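Local coordinates for protein transcriptional regulator, ROK family (Vibrio cholerae O1 biovar eltor, PDB 1Z05) that probably binds DNA as a zinc-containing transcriptional regulator linked to carbohydrate metabolism, at residues A[277-280]-A[285-288]; A[341-346]-A[379-384]. All coordinates share one frame; numbering follows the deposited sequence. Where two conformers were deposited one is given.

A metal-bound loop and a helix pair illustrate how neighbouring elements of a ROK domain lean on one another. Contact 1 closes first along the chain, within the loop between strand 255-256 and helix 288-291. Contact 2 follows, pairing helix 332-356 with helix 371-385, which are separated in sequence by strand 360-364 of the mixed sheet that also holds strands 237-242 and 395-398. The centres of the two contacts lie about 18 Å apart, yet the contacts meet where Leu287 CD1 packs against Tyr344 O at 3.7 Å, so the zinc loop rests on helix 332-356. Helix 371-385 also touches the second subunit: Arg383 O accepts a hydrogen bond from Asn283 of that subunit's zinc loop.

Contact 1 of 2, residues A[277-280]-A[285-288]; sequences KRCH and GCLE. With ZN (zinc ion), chain B.
Lys277 and Gly285 bring the two irregular segments together, their CA atoms 5.2 Å apart and their general directions diverging by 53°. The nearly straight bond from Gly285 N to Lys277 O (2.9 Å, 172° at the hydrogen) ties the two arms of the loop at this end, where Gly285 takes a positive phi. Further on, zinc does the joining. Cys279 SG binds zinc at 2.5 Å, reached with the sulfur anti to the backbone N (chi1 -175°), while Cys286 SG binds it at 2.3 Å. Their flanks pack as well, Cys279 CB lying 3.7 Å from Cys286 SG. With Cys281 and His269 the coordination is completed as one histidine and three cysteines, the cysteines set in the ROK zinc motif CxCGxxGCxE, which takes in Gly285 and Glu288 too. The zinc would be expected to offset the negative charge of the three cysteine sulfurs and to hold them as thiolates. Glu288, the last residue of the motif, passes its CG beside Cys279 SG at 4.1 Å and then runs extended to bring its carboxylate near His280, whose modelled ring orientation is doubtful. On the far side of its own segment, Leu287 turns away toward Ile272 and Ala348.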
loop_
_atom_site.group_PDB
_atom_site.type_symbol
_atom_site.label_atom_id
_atom_site.label_comp_id
_atom_site.label_asym_id
_atom_site.label_seq_id
_atom_site.Cartn_x
_atom_site.Cartn_y
_atom_site.Cartn_z
ATOM N N LYS A 277 -13.666 -20.593 18.704
ATOM C CA LYS A 277 -14.426 -21.489 17.829
ATOM C C LYS A 277 -13.675 -21.849 16.556
ATOM O O LYS A 277 -12.921 -21.034 16.021
ATOM C CB LYS A 277 -15.757 -20.839 17.436
ATOM C CG LYS A 277 -16.953 -21.308 18.247
ATOM C CD LYS A 277 -18.168 -20.405 18.026
ATOM C CE LYS A 277 -18.172 -19.219 18.992
ATOM N NZ LYS A 277 -18.404 -19.636 20.409
ATOM N N ARG A 278 -13.903 -23.067 16.069
ATOM C CA ARG A 278 -13.351 -23.498 14.793
ATOM C C ARG A 278 -14.015 -22.717 13.656
ATOM O O ARG A 278 -15.241 -22.574 13.615
ATOM C CB ARG A 278 -13.514 -25.012 14.599
ATOM C CG ARG A 278 -12.890 -25.539 13.309
ATOM C CD ARG A 278 -12.376 -26.958 13.459
ATOM N NE ARG A 278 -11.378 -27.254 12.431
ATOM C CZ ARG A 278 -10.627 -28.352 12.388
ATOM N NH1 ARG A 278 -10.742 -29.291 13.322
ATOM N NH2 ARG A 278 -9.752 -28.511 11.402
ATOM N N CYS A 279 -13.185 -22.186 12.766
ATOM C CA CYS A 279 -13.634 -21.427 11.613
ATOM C C CYS A 279 -13.812 -22.366 10.431
ATOM O O CYS A 279 -13.259 -23.461 10.421
ATOM C CB CYS A 279 -12.593 -20.355 11.284
ATOM S SG CYS A 279 -13.028 -19.203 9.971
ATOM N N HIS A 280 -14.567 -21.927 9.427
ATOM C CA HIS A 280 -14.733 -22.693 8.193
ATOM C C HIS A 280 -13.391 -22.963 7.501
ATOM O O HIS A 280 -13.265 -23.925 6.741
ATOM C CB HIS A 280 -15.712 -21.993 7.238
ATOM C CG HIS A 280 -15.098 -20.889 6.433
ATOM N ND1 HIS A 280 -15.240 -19.558 6.762
ATOM C CD2 HIS A 280 -14.346 -20.918 5.305
ATOM C CE1 HIS A 280 -14.601 -18.816 5.875
ATOM N NE2 HIS A 280 -14.043 -19.616 4.985
ATOM N N GLY A 285 -10.566 -19.446 16.262
ATOM C CA GLY A 285 -10.553 -18.106 16.854
ATOM C C GLY A 285 -10.475 -16.925 15.901
ATOM O O GLY A 285 -10.186 -15.803 16.326
ATOM N N CYS A 286 -10.733 -17.179 14.614
ATOM C CA CYS A 286 -10.768 -16.137 13.582
ATOM C C CYS A 286 -11.796 -15.055 13.908
ATOM O O CYS A 286 -12.817 -15.337 14.537
ATOM C CB CYS A 286 -11.081 -16.767 12.215
ATOM S SG CYS A 286 -9.837 -17.958 11.634
ATOM N N LEU A 287 -11.536 -13.818 13.486
ATOM C CA LEU A 287 -12.493 -12.734 13.687
ATOM C C LEU A 287 -13.904 -13.069 13.172
ATOM O O LEU A 287 -14.899 -12.739 13.811
ATOM C CB LEU A 287 -11.993 -11.425 13.056
ATOM C CG LEU A 287 -12.856 -10.173 13.207
ATOM C CD1 LEU A 287 -12.963 -9.719 14.689
ATOM C CD2 LEU A 287 -12.316 -9.028 12.349
ATOM N N GLU A 288 -14.009 -13.722 12.021
ATOM C CA GLU A 288 -15.355 -13.978 11.507
ATOM C C GLU A 288 -16.181 -15.007 12.303
ATOM O O GLU A 288 -17.387 -15.122 12.091
ATOM C CB GLU A 288 -15.369 -14.228 9.993
ATOM C CG GLU A 288 -14.825 -15.531 9.515
ATOM C CD GLU A 288 -15.117 -15.718 8.033
ATOM O OE1 GLU A 288 -14.922 -14.757 7.245
ATOM O OE2 GLU A 288 -15.556 -16.820 7.660
HETATM ZN ZN ZN B . -10.688 -18.536 9.614
#

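Contact 2 of 2, residues A[341-346]-A[379-384]; sequences LGRYLG and EQCIRE. With SO4 (sulfate ion), chain H.
Arg343, which lies alongside Cys381 across the helix pair, gives its NE to a sulfate oxygen, O2, at 2.8 Å, with 143° at the hydrogen. A second sulfate oxygen, O3, takes two further bonds from NE and NH2 of the same arginine, both weak. The anion therefore sits at one edge of the guanidinium, with its sulfur close to that plane. A bend at chi3 (-62°) turns the guanidinium end toward the sulfate and leaves the aliphatic stem to serve the helix contact. Tyr344 supplies a second wall: sulfate O1 hovers over one ring face, offset toward the rim, 3.6 Å from Tyr344 CE1.

Between the helices the contact is apolar and close. Cys381 points its CB at helix 332-356, and in one of its two conformers its SG lies 3.8 Å from both CG and CA of Arg343. Gly346 presents bare backbone here, its CA 4.1 Å from Cys381 CB; lacking a side chain, it allows the axes of segments 341-346 and 379-384 to approach to 7.9 Å at a crossing angle of -35°. Ile382 closes the other flank, setting CG1 4.1 Å from Gly346 O and continuing onto Ile349 and Ile353 of helix 332-356. The packing joins the helices on either side of strand 360-364 in the sequence, in what is, as in other ROK proteins, an ASKHA (actin-like) fold.

No hydrogen bond links the two segments; they meet by van der Waals packing. Cys381 SG has formed a mixed disulfide with beta-mercaptoethanol, and the sulfate probably came from the crystallisation liquor; together they imply that one margin of this helix pair admits small molecules, offering a reactive thiol and an arginine that can hold an anion.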
loop_
_atom_site.group_PDB
_atom_site.type_symbol
_atom_site.label_atom_id
_atom_site.label_comp_id
_atom_site.label_asym_id
_atom_site.label_seq_id
_atom_site.Cartn_x
_atom_site.Cartn_y
_atom_site.Cartn_z
ATOM N N LEU A 341 -19.251 -7.312 20.264
ATOM C CA LEU A 341 -18.886 -7.135 18.858
ATOM C C LEU A 341 -17.894 -5.978 18.691
ATOM O O LEU A 341 -16.876 -6.127 18.015
ATOM C CB LEU A 341 -20.130 -6.876 18.002
ATOM C CG LEU A 341 -19.896 -6.524 16.525
ATOM C CD1 LEU A 341 -19.204 -7.646 15.765
ATOM C CD2 LEU A 341 -21.222 -6.179 15.854
ATOM N N GLY A 342 -18.206 -4.837 19.303
ATOM C CA GLY A 342 -17.327 -3.666 19.302
ATOM C C GLY A 342 -15.930 -3.926 19.837
ATOM O O GLY A 342 -14.950 -3.412 19.304
ATOM N N ARG A 343 -15.831 -4.728 20.895
ATOM C CA ARG A 343 -14.530 -5.088 21.448
ATOM C C ARG A 343 -13.665 -5.855 20.450
ATOM O O ARG A 343 -12.481 -5.550 20.280
ATOM C CB ARG A 343 -14.679 -5.839 22.785
ATOM C CG ARG A 343 -15.186 -4.910 23.909
ATOM C CD ARG A 343 -15.010 -5.493 25.309
ATOM N NE ARG A 343 -15.780 -6.727 25.487
ATOM C CZ ARG A 343 -17.061 -6.770 25.849
ATOM N NH1 ARG A 343 -17.734 -5.648 26.084
ATOM N NH2 ARG A 343 -17.665 -7.937 25.991
ATOM N N TYR A 344 -14.273 -6.822 19.769
ATOM C CA TYR A 344 -13.575 -7.609 18.761
ATOM C C TYR A 344 -13.199 -6.784 17.526
ATOM O O TYR A 344 -12.091 -6.916 17.008
ATOM C CB TYR A 344 -14.409 -8.822 18.363
ATOM C CG TYR A 344 -14.406 -9.944 19.383
ATOM C CD1 TYR A 344 -13.207 -10.507 19.823
ATOM C CD2 TYR A 344 -15.602 -10.472 19.869
ATOM C CE1 TYR A 344 -13.198 -11.553 20.748
ATOM C CE2 TYR A 344 -15.605 -11.526 20.785
ATOM C CZ TYR A 344 -14.401 -12.057 21.218
ATOM O OH TYR A 344 -14.389 -13.093 22.122
ATOM N N LEU A 345 -14.125 -5.949 17.062
ATOM C CA LEU A 345 -13.846 -5.019 15.962
ATOM C C LEU A 345 -12.752 -4.024 16.340
ATOM O O LEU A 345 -11.866 -3.746 15.539
ATOM C CB LEU A 345 -15.109 -4.266 15.534
ATOM C CG LEU A 345 -16.200 -5.113 14.888
ATOM C CD1 LEU A 345 -17.440 -4.255 14.659
ATOM C CD2 LEU A 345 -15.711 -5.756 13.589
ATOM N N GLY A 346 -12.821 -3.506 17.567
ATOM C CA GLY A 346 -11.810 -2.615 18.103
ATOM C C GLY A 346 -10.414 -3.222 18.100
ATOM O O GLY A 346 -9.443 -2.532 17.802
ATOM N N GLU A 379 -13.934 2.198 20.352
ATOM C CA GLU A 379 -12.985 3.241 20.709
ATOM C C GLU A 379 -12.149 2.927 21.946
ATOM O O GLU A 379 -10.973 3.253 21.974
ATOM C CB GLU A 379 -13.687 4.597 20.856
ATOM C CG GLU A 379 -14.199 5.139 19.519
ATOM C CD GLU A 379 -15.141 6.341 19.653
ATOM O OE1 GLU A 379 -15.426 6.773 20.794
ATOM O OE2 GLU A 379 -15.601 6.850 18.603
ATOM N N GLN A 380 -12.748 2.318 22.967
ATOM C CA GLN A 380 -11.999 2.001 24.187
ATOM C C GLN A 380 -10.935 0.938 23.915
ATOM O O GLN A 380 -9.842 0.990 24.470
ATOM C CB GLN A 380 -12.927 1.579 25.332
ATOM C CG GLN A 380 -12.241 1.476 26.709
ATOM C CD GLN A 380 -11.565 2.770 27.163
ATOM O OE1 GLN A 380 -12.051 3.871 26.900
ATOM N NE2 GLN A 380 -10.440 2.633 27.857
ATOM N N CYS A 381 -11.254 -0.016 23.047
ATOM C CA CYS A 381 -10.284 -1.037 22.670
ATOM C C CYS A 381 -9.180 -0.509 21.738
ATOM O O CYS A 381 -8.048 -0.976 21.803
ATOM C CB CYS A 381 -10.983 -2.276 22.101
ATOM S SG CYS A 381 -11.827 -3.244 23.398
ATOM N N ILE A 382 -9.512 0.465 20.889
ATOM C CA ILE A 382 -8.506 1.210 20.118
ATOM C C ILE A 382 -7.507 1.927 21.036
ATOM O O ILE A 382 -6.296 1.860 20.808
ATOM C CB ILE A 382 -9.146 2.230 19.141
ATOM C CG1 ILE A 382 -9.778 1.508 17.941
ATOM C CG2 ILE A 382 -8.099 3.264 18.673
ATOM C CD1 ILE A 382 -10.683 2.436 17.063
ATOM N N ARG A 383 -8.015 2.589 22.079
ATOM C CA ARG A 383 -7.167 3.306 23.033
ATOM C C ARG A 383 -6.200 2.369 23.752
ATOM O O ARG A 383 -5.072 2.744 24.075
ATOM C CB ARG A 383 -8.029 4.046 24.069
ATOM C CG ARG A 383 -8.749 5.269 23.513
ATOM C CD ARG A 383 -9.287 6.138 24.650
ATOM N NE ARG A 383 -10.583 5.664 25.132
ATOM C CZ ARG A 383 -11.750 5.944 24.549
ATOM N NH1 ARG A 383 -11.794 6.711 23.463
ATOM N NH2 ARG A 383 -12.874 5.464 25.058
ATOM N N GLU A 384 -6.664 1.151 24.013
ATOM C CA GLU A 384 -5.909 0.209 24.830
ATOM C C GLU A 384 -4.922 -0.638 24.014
ATOM O O GLU A 384 -4.042 -1.283 24.583
ATOM C CB GLU A 384 -6.878 -0.685 25.621
ATOM C CG GLU A 384 -7.599 0.065 26.746
ATOM C CD GLU A 384 -8.561 -0.804 27.541
ATOM O OE1 GLU A 384 -8.651 -2.024 27.276
ATOM O OE2 GLU A 384 -9.235 -0.255 28.440
HETATM S S SO4 H . -13.829 -9.594 24.668
HETATM O O1 SO4 H . -13.074 -9.183 23.485
HETATM O O2 SO4 H . -13.725 -8.562 25.694
HETATM O O3 SO4 H . -15.234 -9.792 24.321
HETATM O O4 SO4 H . -13.274 -10.843 25.184
#